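Local structure of L-talarate/galactarate dehydratase (2PP1) at residues A[44-49]-A[169-174]; A[80-85]-A[326-331]; A[224-229]-A[251-256]. The protein catalyses the magnesium-dependent dehydration of L-talarate and galactarate to 5-keto-4-deoxy-D-glucarate and, in competition with it, the epimerisation of L-talarate to galactarate. All blocks are in the same frame, centred on the assembly; numbering follows the deposited sequence.

Contact 1. Residues A[44-49]-A[169-174]. With LLH ((2R,3S,4R)-2,3,4-trihydroxy-5-(hydroxyamino)-5-oxopentanoic acid), chain H.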
loop_
_atom_site.group_PDB
_atom_site.type_symbol
_atom_site.label_atom_id
_atom_site.label_comp_id
_atom_site.label_asym_id
_atom_site.label_seq_id
_atom_site.Cartn_x
_atom_site.Cartn_y
_atom_site.Cartn_z
ATOM N N VAL A 44 -8.408 9.593 -34.955
ATOM C CA VAL A 44 -7.833 10.544 -34.011
ATOM C C VAL A 44 -6.355 10.848 -34.238
ATOM O O VAL A 44 -5.544 9.934 -34.379
ATOM C CB VAL A 44 -8.028 10.023 -32.577
ATOM C CG1 VAL A 44 -7.373 10.952 -31.582
ATOM C CG2 VAL A 44 -9.521 9.883 -32.291
ATOM N N SER A 45 -6.010 12.134 -34.253
ATOM C CA SER A 45 -4.621 12.547 -34.449
ATOM C C SER A 45 -4.090 13.556 -33.427
ATOM O O SER A 45 -4.623 14.656 -33.311
ATOM C CB SER A 45 -4.441 13.163 -35.843
ATOM O OG SER A 45 -4.611 12.205 -36.880
ATOM N N ASP A 46 -3.062 13.178 -32.672
ATOM C CA ASP A 46 -2.440 14.126 -31.756
ATOM C C ASP A 46 -1.136 14.511 -32.463
ATOM O O ASP A 46 -0.938 14.138 -33.624
ATOM C CB ASP A 46 -2.169 13.534 -30.356
ATOM C CG ASP A 46 -1.334 12.261 -30.385
ATOM O OD1 ASP A 46 -0.511 12.072 -31.304
ATOM O OD2 ASP A 46 -1.495 11.448 -29.454
ATOM N N ALA A 47 -0.249 15.234 -31.789
ATOM C CA ALA A 47 0.992 15.666 -32.433
ATOM C C ALA A 47 1.861 14.546 -33.014
ATOM O O ALA A 47 2.636 14.787 -33.943
ATOM C CB ALA A 47 1.819 16.526 -31.460
ATOM N N LYS A 48 1.746 13.331 -32.476
ATOM C CA LYS A 48 2.545 12.209 -32.964
ATOM C C LYS A 48 2.224 11.906 -34.427
ATOM O O LYS A 48 3.060 11.387 -35.173
ATOM C CB LYS A 48 2.305 10.954 -32.105
ATOM C CG LYS A 48 2.776 11.095 -30.661
ATOM C CD LYS A 48 2.574 9.813 -29.851
ATOM C CE LYS A 48 1.138 9.623 -29.362
ATOM N NZ LYS A 48 0.150 9.481 -30.462
ATOM N N VAL A 49 1.005 12.229 -34.831
ATOM C CA VAL A 49 0.578 12.001 -36.196
ATOM C C VAL A 49 1.018 13.158 -37.084
ATOM O O VAL A 49 1.472 12.947 -38.209
ATOM C CB VAL A 49 -0.954 11.860 -36.279
ATOM C CG1 VAL A 49 -1.394 11.751 -37.735
ATOM C CG2 VAL A 49 -1.390 10.635 -35.492
ATOM N N GLY A 169 -11.967 16.170 -26.810
ATOM C CA GLY A 169 -12.421 17.261 -27.654
ATOM C C GLY A 169 -11.341 18.267 -28.031
ATOM O O GLY A 169 -11.644 19.326 -28.584
ATOM N N GLY A 170 -10.080 17.956 -27.745
ATOM C CA GLY A 170 -9.013 18.897 -28.065
ATOM C C GLY A 170 -7.892 18.353 -28.931
ATOM O O GLY A 170 -6.757 18.818 -28.845
ATOM N N PHE A 171 -8.209 17.380 -29.781
ATOM C CA PHE A 171 -7.208 16.774 -30.657
ATOM C C PHE A 171 -6.865 17.612 -31.887
ATOM O O PHE A 171 -7.649 18.454 -32.326
ATOM C CB PHE A 171 -7.662 15.371 -31.053
ATOM C CG PHE A 171 -7.314 14.318 -30.030
ATOM C CD1 PHE A 171 -6.128 13.591 -30.136
ATOM C CD2 PHE A 171 -8.151 14.076 -28.947
ATOM C CE1 PHE A 171 -5.783 12.637 -29.179
ATOM C CE2 PHE A 171 -7.812 13.120 -27.975
ATOM C CZ PHE A 171 -6.628 12.400 -28.094
ATOM N N LEU A 172 -5.681 17.370 -32.440
ATOM C CA LEU A 172 -5.188 18.124 -33.583
ATOM C C LEU A 172 -5.837 17.885 -34.941
ATOM O O LEU A 172 -5.600 18.652 -35.875
ATOM C CB LEU A 172 -3.672 17.953 -33.696
ATOM C CG LEU A 172 -2.895 18.796 -32.681
ATOM C CD1 LEU A 172 -1.459 18.324 -32.587
ATOM C CD2 LEU A 172 -2.978 20.269 -33.088
ATOM N N HIS A 173 -6.645 16.838 -35.067
ATOM C CA HIS A 173 -7.326 16.588 -36.334
ATOM C C HIS A 173 -8.614 17.424 -36.348
ATOM O O HIS A 173 -9.318 17.502 -37.353
ATOM C CB HIS A 173 -7.660 15.101 -36.475
ATOM C CG HIS A 173 -8.578 14.584 -35.411
ATOM N ND1 HIS A 173 -9.951 14.660 -35.509
ATOM C CD2 HIS A 173 -8.319 13.983 -34.227
ATOM C CE1 HIS A 173 -10.498 14.123 -34.432
ATOM N NE2 HIS A 173 -9.529 13.706 -33.638
ATOM N N THR A 174 -8.902 18.060 -35.219
ATOM C CA THR A 174 -10.103 18.876 -35.063
ATOM C C THR A 174 -9.861 20.359 -35.356
ATOM O O THR A 174 -9.007 20.991 -34.731
ATOM C CB THR A 174 -10.640 18.758 -33.631
ATOM O OG1 THR A 174 -10.801 17.370 -33.296
ATOM C CG2 THR A 174 -11.967 19.498 -33.493
HETATM O O5A LLH H . -4.106 9.449 -30.143
HETATM C C5 LLH H . -3.449 8.879 -29.239
HETATM O O5B LLH H . -2.323 8.332 -29.397
HETATM C C4 LLH H . -4.046 8.837 -27.826
HETATM O O4 LLH H . -5.422 9.212 -27.845
HETATM C C3 LLH H . -3.234 9.757 -26.908
HETATM O O3 LLH H . -3.202 11.091 -27.451
HETATM C C2 LLH H . -3.807 9.828 -25.471
HETATM O O2 LLH H . -3.593 8.526 -24.915
HETATM C C1 LLH H . -3.162 10.893 -24.557
HETATM O O1 LLH H . -1.965 11.137 -24.591
HETATM N N LLH H . -4.007 11.554 -23.736
HETATM O ON LLH H . -3.582 12.222 -22.596
#
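Val-44 and Phe-171 meet by a CH-pi contact beside the bound hydroxamate, where the turn leading into helix 47-50, part of the capping region of the enolase superfamily, lies against the loop that follows strand 161-166. The CG1 methyl of Val-44, held anti to its own backbone N (chi1 177°), sits over one ring face of Phe-171, 3.5 Å from the centroid and displaced toward the rim. Phe-171 CZ, at the far end of the ring, comes to 3.4 Å from LLH O4, while the carbonyl O of Ser-45 lies at the ring edge, near its plane.

Two charged side chains at the start of helix 47-50 bind the ligand directly. Asp-46 OD2 accepts the hydroxyl O3 of LLH at 2.7 Å, and Lys-48 NZ donates to the carboxylate atom O5B of LLH at 2.9 Å. The pair is tied together by a salt bridge of 2.8 Å from Lys-48 NZ to Asp-46 OD2, which is met on its syn lone pair. Lysine reaches back to the aspartate because its chain bends at chi3 and chi4.

The second shell fixes the aspartate. As N-cap of the short helix 47-50, it takes the backbone N-H of Lys-48 on OD1, from the anti side and well out of the carboxylate plane. Gln-54 gives Lys-48 NZ a further partner, and Phe-171 also packs on the catalytic Lys-197.

Farther from the ligand, residues 171-174 form a type I turn that lies against Ser-45 and Ala-47. Across this join runs a weak hydrogen bond of 3.0 Å from Leu-172 N to Ser-45 O. Leu-172 CD1 comes to 3.9 Å from Ala-47 CB, and the CB atoms of Ser-45 and His-173 rest 3.8 Å apart.

Contact 2. Residues A[80-85]-A[326-331]. With LLH ((2R,3S,4R)-2,3,4-trihydroxy-5-(hydroxyamino)-5-oxopentanoic acid), chain H.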
loop_
_atom_site.group_PDB
_atom_site.type_symbol
_atom_site.label_atom_id
_atom_site.label_comp_id
_atom_site.label_asym_id
_atom_site.label_seq_id
_atom_site.Cartn_x
_atom_site.Cartn_y
_atom_site.Cartn_z
ATOM N N TYR A 80 -5.340 -2.209 -22.285
ATOM C CA TYR A 80 -5.662 -1.812 -23.638
ATOM C C TYR A 80 -4.402 -1.475 -24.389
ATOM O O TYR A 80 -3.306 -1.475 -23.832
ATOM C CB TYR A 80 -6.531 -0.551 -23.604
ATOM C CG TYR A 80 -5.723 0.678 -23.197
ATOM C CD1 TYR A 80 -5.089 1.478 -24.156
ATOM C CD2 TYR A 80 -5.511 0.983 -21.846
ATOM C CE1 TYR A 80 -4.258 2.544 -23.780
ATOM C CE2 TYR A 80 -4.684 2.046 -21.459
ATOM C CZ TYR A 80 -4.058 2.821 -22.429
ATOM O OH TYR A 80 -3.225 3.858 -22.058
ATOM N N SER A 81 -4.582 -1.165 -25.664
ATOM C CA SER A 81 -3.471 -0.752 -26.496
ATOM C C SER A 81 -3.982 0.181 -27.575
ATOM O O SER A 81 -4.990 -0.107 -28.226
ATOM C CB SER A 81 -2.781 -1.956 -27.144
ATOM O OG SER A 81 -1.698 -1.507 -27.948
ATOM N N LYS A 82 -3.312 1.320 -27.730
ATOM C CA LYS A 82 -3.666 2.271 -28.769
ATOM C C LYS A 82 -2.573 2.031 -29.797
ATOM O O LYS A 82 -1.410 2.395 -29.579
ATOM C CB LYS A 82 -3.639 3.709 -28.235
ATOM C CG LYS A 82 -4.743 3.991 -27.214
ATOM C CD LYS A 82 -4.806 5.469 -26.811
ATOM C CE LYS A 82 -5.874 5.707 -25.733
ATOM N NZ LYS A 82 -6.013 7.134 -25.315
ATOM N N ARG A 83 -2.969 1.381 -30.893
ATOM C CA ARG A 83 -2.094 0.977 -31.994
ATOM C C ARG A 83 -1.547 -0.403 -31.629
ATOM O O ARG A 83 -2.062 -1.036 -30.707
ATOM C CB ARG A 83 -0.974 1.999 -32.250
ATOM C CG ARG A 83 -1.520 3.338 -32.755
ATOM C CD ARG A 83 -0.443 4.306 -33.194
ATOM N NE ARG A 83 -1.035 5.558 -33.682
ATOM C CZ ARG A 83 -1.510 6.524 -32.895
ATOM N NH1 ARG A 83 -1.465 6.395 -31.572
ATOM N NH2 ARG A 83 -2.040 7.621 -33.428
ATOM N N ALA A 84 -0.520 -0.876 -32.325
ATOM C CA ALA A 84 -0.002 -2.222 -32.069
ATOM C C ALA A 84 0.354 -2.546 -30.619
ATOM O O ALA A 84 1.015 -1.756 -29.937
ATOM C CB ALA A 84 1.190 -2.493 -32.963
ATOM N N GLY A 85 -0.090 -3.719 -30.165
ATOM C CA GLY A 85 0.194 -4.159 -28.813
ATOM C C GLY A 85 -0.875 -5.075 -28.255
ATOM O O GLY A 85 -0.594 -5.956 -27.435
ATOM N N ALA A 326 -2.218 12.763 -11.718
ATOM C CA ALA A 326 -3.173 12.965 -12.808
ATOM C C ALA A 326 -3.040 11.730 -13.692
ATOM O O ALA A 326 -2.320 11.738 -14.687
ATOM C CB ALA A 326 -2.842 14.226 -13.598
ATOM N N PRO A 327 -3.731 10.640 -13.318
ATOM C CA PRO A 327 -3.700 9.376 -14.067
ATOM C C PRO A 327 -4.119 9.583 -15.513
ATOM O O PRO A 327 -4.921 10.460 -15.809
ATOM C CB PRO A 327 -4.688 8.496 -13.302
ATOM C CG PRO A 327 -4.585 9.035 -11.893
ATOM C CD PRO A 327 -4.587 10.518 -12.125
ATOM N N HIS A 328 -3.576 8.766 -16.409
ATOM C CA HIS A 328 -3.892 8.874 -17.832
ATOM C C HIS A 328 -4.934 7.886 -18.332
ATOM O O HIS A 328 -4.842 6.690 -18.060
ATOM C CB HIS A 328 -2.599 8.706 -18.642
ATOM C CG HIS A 328 -2.816 8.372 -20.088
ATOM N ND1 HIS A 328 -2.869 7.076 -20.549
ATOM C CD2 HIS A 328 -2.972 9.164 -21.174
ATOM C CE1 HIS A 328 -3.045 7.084 -21.860
ATOM N NE2 HIS A 328 -3.110 8.338 -22.262
ATOM N N PHE A 329 -5.929 8.399 -19.051
ATOM C CA PHE A 329 -6.964 7.559 -19.658
ATOM C C PHE A 329 -7.692 6.695 -18.621
ATOM O O PHE A 329 -7.752 7.048 -17.433
ATOM C CB PHE A 329 -6.287 6.684 -20.725
ATOM C CG PHE A 329 -7.233 6.070 -21.736
ATOM C CD1 PHE A 329 -8.134 6.856 -22.443
ATOM C CD2 PHE A 329 -7.175 4.706 -22.015
ATOM C CE1 PHE A 329 -8.969 6.288 -23.424
ATOM C CE2 PHE A 329 -7.997 4.129 -22.985
ATOM C CZ PHE A 329 -8.897 4.920 -23.692
ATOM N N ALA A 330 -8.254 5.579 -19.085
ATOM C CA ALA A 330 -8.982 4.617 -18.246
ATOM C C ALA A 330 -9.599 5.193 -16.971
ATOM O O ALA A 330 -9.328 4.709 -15.861
ATOM C CB ALA A 330 -8.057 3.446 -17.885
ATOM N N MET A 331 -10.440 6.209 -17.124
ATOM C CA MET A 331 -11.062 6.819 -15.954
ATOM C C MET A 331 -11.889 5.802 -15.159
ATOM O O MET A 331 -12.034 5.930 -13.937
ATOM C CB MET A 331 -11.949 7.991 -16.378
ATOM C CG MET A 331 -13.088 7.606 -17.306
ATOM S SD MET A 331 -13.941 9.054 -17.938
ATOM C CE MET A 331 -15.494 8.268 -18.576
HETATM O O5A LLH H . -4.106 9.449 -30.143
HETATM C C5 LLH H . -3.449 8.879 -29.239
HETATM O O5B LLH H . -2.323 8.332 -29.397
HETATM C C4 LLH H . -4.046 8.837 -27.826
HETATM O O4 LLH H . -5.422 9.212 -27.845
HETATM C C3 LLH H . -3.234 9.757 -26.908
HETATM O O3 LLH H . -3.202 11.091 -27.451
HETATM C C2 LLH H . -3.807 9.828 -25.471
HETATM O O2 LLH H . -3.593 8.526 -24.915
HETATM C C1 LLH H . -3.162 10.893 -24.557
HETATM O O1 LLH H . -1.965 11.137 -24.591
HETATM N N LLH H . -4.007 11.554 -23.736
HETATM O ON LLH H . -3.582 12.222 -22.596
#
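Tyr-80, on strand 74-81, and Lys-82 just along the chain face His-328 and Phe-329 across a wide backbone gap, the closest CA pair being Tyr-80 and Ala-330 at 9.0 Å. Side chains therefore make the whole contact. The ring of Phe-329 turns its edge to one face of Tyr-80 in a T-shaped stack, with planes at 64° and centroids 4.9 Å apart. One face of Phe-329 receives Lys-82, whose CE and NZ both lie over it; NZ stands 3.7 Å from the centroid in a cation-pi contact. Fully extended beyond CG, the lysine chain passes along the ligand to bring the ammonium group over the ring, and Phe-350 offers it a second aromatic partner.

Tyr-80 OH approaches the edge of the His-328 imidazole, 3.2 Å from CE1, and both Tyr-80 OH and His-328 ND1 are hydrogen-bonded to Asp-301 OD2. The other ring nitrogen, His-328 NE2, shares a hydrogen bond of 2.7 Å with LLH O2. Lys-82 NZ donates to the same O2 at 2.8 Å, while Arg-83 NH1 gives LLH O5B a nearly straight bond of 3.0 Å.

The capping domain thus supplies binding groups, and the barrel supplies the proton donor/acceptor His-328. With O2 bonded from both domains, the arrangement is consistent with acid-base chemistry by His-328 at the corresponding carbon of the substrate, assisted by Asp-301, thought to raise the basicity of the histidine.

Contact 3. Residues A[224-229]-A[251-256]. With MG (magnesium ion), chain G; LLH ((2R,3S,4R)-2,3,4-trihydroxy-5-(hydroxyamino)-5-oxopentanoic acid), chain H.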
loop_
_atom_site.group_PDB
_atom_site.type_symbol
_atom_site.label_atom_id
_atom_site.label_comp_id
_atom_site.label_asym_id
_atom_site.label_seq_id
_atom_site.Cartn_x
_atom_site.Cartn_y
_atom_site.Cartn_z
ATOM N N MET A 224 -5.207 22.977 -19.758
ATOM C CA MET A 224 -3.910 22.326 -19.834
ATOM C C MET A 224 -3.588 21.959 -21.287
ATOM O O MET A 224 -4.481 21.917 -22.136
ATOM C CB MET A 224 -3.876 21.074 -18.934
ATOM C CG MET A 224 -5.176 20.276 -18.851
ATOM S SD MET A 224 -6.363 20.869 -17.582
ATOM C CE MET A 224 -6.043 19.755 -16.230
ATOM N N VAL A 225 -2.308 21.739 -21.580
ATOM C CA VAL A 225 -1.900 21.359 -22.928
ATOM C C VAL A 225 -1.094 20.070 -22.893
ATOM O O VAL A 225 -0.535 19.701 -21.856
ATOM C CB VAL A 225 -1.076 22.460 -23.623
ATOM C CG1 VAL A 225 -1.892 23.717 -23.704
ATOM C CG2 VAL A 225 0.226 22.701 -22.891
ATOM N N ASP A 226 -1.046 19.392 -24.038
ATOM C CA ASP A 226 -0.367 18.108 -24.161
ATOM C C ASP A 226 0.374 18.024 -25.495
ATOM O O ASP A 226 -0.253 18.021 -26.557
ATOM C CB ASP A 226 -1.420 17.003 -24.087
ATOM C CG ASP A 226 -0.821 15.617 -24.004
ATOM O OD1 ASP A 226 0.388 15.442 -24.278
ATOM O OD2 ASP A 226 -1.586 14.692 -23.667
ATOM N N ALA A 227 1.703 17.929 -25.436
ATOM C CA ALA A 227 2.521 17.860 -26.648
ATOM C C ALA A 227 2.821 16.436 -27.120
ATOM O O ALA A 227 3.380 16.237 -28.199
ATOM C CB ALA A 227 3.841 18.627 -26.433
ATOM N N ASN A 228 2.457 15.446 -26.314
ATOM C CA ASN A 228 2.699 14.052 -26.668
ATOM C C ASN A 228 4.129 13.777 -27.158
ATOM O O ASN A 228 4.332 13.089 -28.169
ATOM C CB ASN A 228 1.680 13.588 -27.719
ATOM C CG ASN A 228 0.314 13.283 -27.110
ATOM O OD1 ASN A 228 0.146 12.272 -26.434
ATOM N ND2 ASN A 228 -0.654 14.160 -27.331
ATOM N N GLN A 229 5.103 14.330 -26.430
ATOM C CA GLN A 229 6.535 14.157 -26.696
ATOM C C GLN A 229 7.061 14.788 -27.973
ATOM O O GLN A 229 8.216 14.556 -28.336
ATOM C CB GLN A 229 6.903 12.668 -26.756
ATOM C CG GLN A 229 6.316 11.779 -25.678
ATOM C CD GLN A 229 6.656 10.307 -25.916
ATOM O OE1 GLN A 229 7.815 9.893 -25.791
ATOM N NE2 GLN A 229 5.648 9.513 -26.266
ATOM N N ILE A 251 1.672 21.505 -18.468
ATOM C CA ILE A 251 2.120 21.284 -19.842
ATOM C C ILE A 251 2.506 19.813 -19.754
ATOM O O ILE A 251 3.332 19.425 -18.933
ATOM C CB ILE A 251 3.363 22.142 -20.189
ATOM C CG1 ILE A 251 2.996 23.629 -20.120
ATOM C CG2 ILE A 251 3.872 21.788 -21.585
ATOM C CD1 ILE A 251 4.190 24.570 -20.244
ATOM N N GLU A 252 1.894 18.990 -20.590
ATOM C CA GLU A 252 2.123 17.554 -20.542
ATOM C C GLU A 252 3.004 17.012 -21.654
ATOM O O GLU A 252 2.912 17.442 -22.800
ATOM C CB GLU A 252 0.762 16.839 -20.568
ATOM C CG GLU A 252 0.834 15.330 -20.515
ATOM C CD GLU A 252 -0.541 14.712 -20.312
ATOM O OE1 GLU A 252 -1.478 15.460 -19.956
ATOM O OE2 GLU A 252 -0.678 13.487 -20.485
ATOM N N GLU A 253 3.828 16.031 -21.305
ATOM C CA GLU A 253 4.752 15.406 -22.254
ATOM C C GLU A 253 5.383 16.362 -23.254
ATOM O O GLU A 253 5.262 16.173 -24.465
ATOM C CB GLU A 253 4.062 14.272 -23.018
ATOM C CG GLU A 253 3.700 13.099 -22.139
ATOM C CD GLU A 253 3.532 11.824 -22.919
ATOM O OE1 GLU A 253 2.608 11.733 -23.749
ATOM O OE2 GLU A 253 4.337 10.898 -22.706
ATOM N N PRO A 254 6.061 17.410 -22.764
ATOM C CA PRO A 254 6.689 18.346 -23.701
ATOM C C PRO A 254 7.800 17.660 -24.486
ATOM O O PRO A 254 8.074 18.021 -25.631
ATOM C CB PRO A 254 7.235 19.447 -22.785
ATOM C CG PRO A 254 7.565 18.687 -21.519
ATOM C CD PRO A 254 6.319 17.811 -21.370
ATOM N N LEU A 255 8.418 16.657 -23.872
ATOM C CA LEU A 255 9.532 15.937 -24.493
ATOM C C LEU A 255 9.373 14.430 -24.464
ATOM O O LEU A 255 8.419 13.903 -23.889
ATOM C CB LEU A 255 10.838 16.281 -23.767
ATOM C CG LEU A 255 11.124 17.760 -23.514
ATOM C CD1 LEU A 255 12.235 17.901 -22.480
ATOM C CD2 LEU A 255 11.484 18.434 -24.825
ATOM N N ASP A 256 10.336 13.742 -25.078
ATOM C CA ASP A 256 10.354 12.287 -25.108
ATOM C C ASP A 256 10.103 11.799 -23.682
ATOM O O ASP A 256 10.676 12.332 -22.729
ATOM C CB ASP A 256 11.716 11.778 -25.579
ATOM C CG ASP A 256 11.758 10.263 -25.705
ATOM O OD1 ASP A 256 11.233 9.725 -26.699
ATOM O OD2 ASP A 256 12.298 9.603 -24.802
HETATM MG MG MG G . -1.268 12.658 -22.679
HETATM O O5A LLH H . -4.106 9.449 -30.143
HETATM C C5 LLH H . -3.449 8.879 -29.239
HETATM O O5B LLH H . -2.323 8.332 -29.397
HETATM C C4 LLH H . -4.046 8.837 -27.826
HETATM O O4 LLH H . -5.422 9.212 -27.845
HETATM C C3 LLH H . -3.234 9.757 -26.908
HETATM O O3 LLH H . -3.202 11.091 -27.451
HETATM C C2 LLH H . -3.807 9.828 -25.471
HETATM O O2 LLH H . -3.593 8.526 -24.915
HETATM C C1 LLH H . -3.162 10.893 -24.557
HETATM O O1 LLH H . -1.965 11.137 -24.591
HETATM N N LLH H . -4.007 11.554 -23.736
HETATM O ON LLH H . -3.582 12.222 -22.596
HETATM O O HOH W 1 2.847 10.340 -26.127
HETATM O O HOH W 2 0.709 12.829 -23.187
#
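Asp-226 and Glu-252 are bridge partners in neighbouring parallel strands, a worked example of how a TIM-like barrel of the enolase superfamily gathers metal ligands at the C-terminal ends of its strands.

Backbone hydrogen bonds set the register. Glu-252 N donates to Val-225 O at 2.8 Å, and Ala-227 N returns a nearly straight bond (167°) of 2.9 Å to Glu-252 O. Beyond the strands the pairing continues into the loops, where Gln-229 N reaches Glu-253 O at 2.7 Å.

Metal coordination comes next. Magnesium is bound by Asp-226 OD2 at 2.3 Å and by Glu-252 OE2 at 2.4 Å, the two carboxylates stacked with their planes only 19° apart. The parallel register puts both side chains on the same face of the sheet, and CG anti to the backbone N (chi1 -172° in Asp-226) carries the carboxylates on toward the metal. Glu-278, water 2 and the ligand atoms O1 and ON complete the site, the hydroxamate chelating the ion.

Further polar bonds hold these carboxylates in place. OD1 of Asp-226 accepts the N-H of Asn-228 at 2.9 Å in an Asx turn, while its OD2 is also hydrogen-bonded to Lys-197 NZ. OE1 of Glu-252 has a salt bridge to Lys-195 and bonds from Trp-250 and Gln-299. Apart from the metal site, water 1 links Gln-229 NE2 to Glu-253 OE1, and these two side chains run alongside each other.

Apolar packing fills the other face of the sheet, with Val-225 CG2 resting 4.0 Å from Ile-251 CG2. Helix 233-243, the crossover of this beta-alpha-beta unit, covers that face through Met-243, which touches both residues; helix 260-269 packs on Pro-254 and Leu-255, and strand 274-276 adjoins Ile-251.

Overall arrangement
The three contacts all touch one hydroxamate ligand. Contacts 1 and 2, with centres 15 Å apart, meet at its carboxylate: Lys-48 NZ and Arg-83 NH1 lie 3.7 Å from each other, converging on O5B. Contact 3 holds the other end through magnesium. Contact 1 also touches contact 3, with Ala-47 CB 3.6 Å from Ala-227 O, and their centres are 13 Å apart. Contacts 2 and 3 approach only to about 5 Å between nearest atoms and are bridged by the ligand, which both touch. Capping-domain loops thus close over barrel-borne groups, Lys-197 and His-328 serving as the catalytic pair.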